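Local coordinates for mitochondrial RNA-binding protein 1 (Trypanosoma brucei, PDB 2GIA), which binds guide RNA in complex with MRP2 and acts as an RNA matchmaker in mitochondrial RNA editing in trypanosomes, at the interface of chains B and A. Sequence-based numbering; all coordinates share one arbitrary frame. Chains: chain A, mitochondrial RNA-binding protein 1; chain B, mitochondrial RNA-binding protein 2.

The interface of chains B and A. Residues chain B 185, 188, 190; chain A 11, 32, 138, 141-142, 145.
B:His185 and B:Phe190, at and just beyond the end of helix 170-188 of MRP2, dock against helix 130-145 of MRP1, forming part of the heteromeric interface of the MRP1/MRP2 complex.

Polar contacts centre on the imidazole, which uses both nitrogens. ND1 of B:His185 hydrogen-bonds OG of the A:Ser141 hydroxyl at 2.7 Å, nearly straight (159° at H), with the donor undecided. NE2 of B:His185 donates to the carboxylate OE2 of A:Glu145 at 2.9 Å, a more bent bond (141° at H); this acceptor lies close to the ring plane, whereas the nitrogen approaches from above the carboxylate plane. Bonds to two residues one turn apart on helix 130-145 should restrict rotation of the imidazole, and the carboxylate could favour its protonation. With CG anti to the backbone N (chi1 -171°), the ring extends toward helix 130-145. B:Phe190 CB lies over one imidazole face, offset toward the rim, a packing contact within chain B.

Apolar packing centres on the phenyl ring of B:Phe190, sandwiched between two CH-pi contacts: A:Pro11 CB sits over the centre of one face, 3.8 Å from the centroid, and A:Ser141 CB covers the other, nearer the rim. CZ of B:Phe190 lies over the A:Phe138 ring, offset toward its rim, 3.5 Å from CE2 of A:Phe138; the side-chain directions cross at about a right angle. CE1 also meets A:Ala142 CA and A:Val32 CG1, adding to the ring's mainly apolar surroundings.

Water 1 bridges the chains, 2.9 Å from the backbone O of B:Phe190 and 2.8 Å from the carboxylate OE1 of A:Glu145.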
loop_
_atom_site.group_PDB
_atom_site.type_symbol
_atom_site.label_atom_id
_atom_site.label_comp_id
_atom_site.label_asym_id
_atom_site.label_seq_id
_atom_site.Cartn_x
_atom_site.Cartn_y
_atom_site.Cartn_z
ATOM N N HIS B 185 -8.735 3.772 -2.762
ATOM C CA HIS B 185 -7.976 4.640 -1.829
ATOM C C HIS B 185 -8.213 6.118 -2.173
ATOM O O HIS B 185 -8.557 6.941 -1.312
ATOM C CB HIS B 185 -6.464 4.340 -1.968
ATOM C CG HIS B 185 -5.601 5.001 -0.927
ATOM N ND1 HIS B 185 -5.430 4.465 0.333
ATOM C CD2 HIS B 185 -4.823 6.103 -0.974
ATOM C CE1 HIS B 185 -4.568 5.201 1.010
ATOM N NE2 HIS B 185 -4.187 6.207 0.245
ATOM N N THR B 188 -11.929 7.321 -1.941
ATOM C CA THR B 188 -12.392 7.435 -0.577
ATOM C C THR B 188 -11.963 8.756 0.099
ATOM O O THR B 188 -12.536 9.151 1.099
ATOM C CB THR B 188 -11.882 6.222 0.242
ATOM O OG1 THR B 188 -12.474 5.042 -0.308
ATOM C CG2 THR B 188 -12.239 6.348 1.715
ATOM N N PHE B 190 -8.486 9.505 0.790
ATOM C CA PHE B 190 -7.201 9.406 1.472
ATOM C C PHE B 190 -6.063 10.263 0.939
ATOM O O PHE B 190 -5.030 10.386 1.598
ATOM C CB PHE B 190 -6.751 7.936 1.535
ATOM C CG PHE B 190 -7.510 7.127 2.556
ATOM C CD1 PHE B 190 -7.290 7.342 3.923
ATOM C CD2 PHE B 190 -8.448 6.178 2.165
ATOM C CE1 PHE B 190 -8.001 6.610 4.876
ATOM C CE2 PHE B 190 -9.169 5.441 3.127
ATOM C CZ PHE B 190 -8.937 5.664 4.467
ATOM N N PRO A 11 -11.832 11.007 5.217
ATOM C CA PRO A 11 -11.987 9.855 4.337
ATOM C C PRO A 11 -13.008 8.978 5.071
ATOM O O PRO A 11 -12.928 8.865 6.315
ATOM C CB PRO A 11 -10.605 9.190 4.377
ATOM C CG PRO A 11 -9.655 10.330 4.628
ATOM C CD PRO A 11 -10.434 11.188 5.646
ATOM N N VAL A 32 -12.097 8.295 9.341
ATOM C CA VAL A 32 -10.844 8.369 10.111
ATOM C C VAL A 32 -10.324 9.814 10.075
ATOM O O VAL A 32 -10.344 10.478 9.033
ATOM C CB VAL A 32 -9.758 7.404 9.565
ATOM C CG1 VAL A 32 -9.252 7.864 8.173
ATOM C CG2 VAL A 32 -8.573 7.391 10.531
ATOM N N PHE A 138 -10.299 0.004 3.731
ATOM C CA PHE A 138 -10.354 1.266 4.456
ATOM C C PHE A 138 -9.402 1.247 5.645
ATOM O O PHE A 138 -8.692 2.207 5.893
ATOM C CB PHE A 138 -11.805 1.548 4.965
ATOM C CG PHE A 138 -11.971 2.912 5.582
ATOM C CD1 PHE A 138 -11.695 3.128 6.941
ATOM C CD2 PHE A 138 -12.298 4.003 4.773
ATOM C CE1 PHE A 138 -11.735 4.445 7.510
ATOM C CE2 PHE A 138 -12.346 5.321 5.315
ATOM C CZ PHE A 138 -12.063 5.543 6.698
ATOM N N SER A 141 -5.768 1.322 4.461
ATOM C CA SER A 141 -5.474 2.670 3.971
ATOM C C SER A 141 -5.311 3.634 5.140
ATOM O O SER A 141 -4.370 4.449 5.184
ATOM C CB SER A 141 -6.601 3.199 3.059
ATOM O OG SER A 141 -6.602 2.559 1.787
ATOM N N ALA A 142 -6.236 3.564 6.088
ATOM C CA ALA A 142 -6.194 4.508 7.207
ATOM C C ALA A 142 -4.940 4.334 8.029
ATOM O O ALA A 142 -4.313 5.330 8.439
ATOM C CB ALA A 142 -7.459 4.340 8.110
ATOM N N GLU A 145 -1.954 5.850 6.082
ATOM C CA GLU A 145 -1.980 7.319 6.009
ATOM C C GLU A 145 -1.952 7.976 7.383
ATOM O O GLU A 145 -1.858 9.184 7.483
ATOM C CB GLU A 145 -3.267 7.796 5.296
ATOM C CG GLU A 145 -3.388 7.376 3.789
ATOM C CD GLU A 145 -2.329 7.951 2.865
ATOM O OE1 GLU A 145 -1.782 9.050 3.129
ATOM O OE2 GLU A 145 -2.065 7.299 1.818
HETATM O O HOH W 1 -3.274 11.339 3.691
#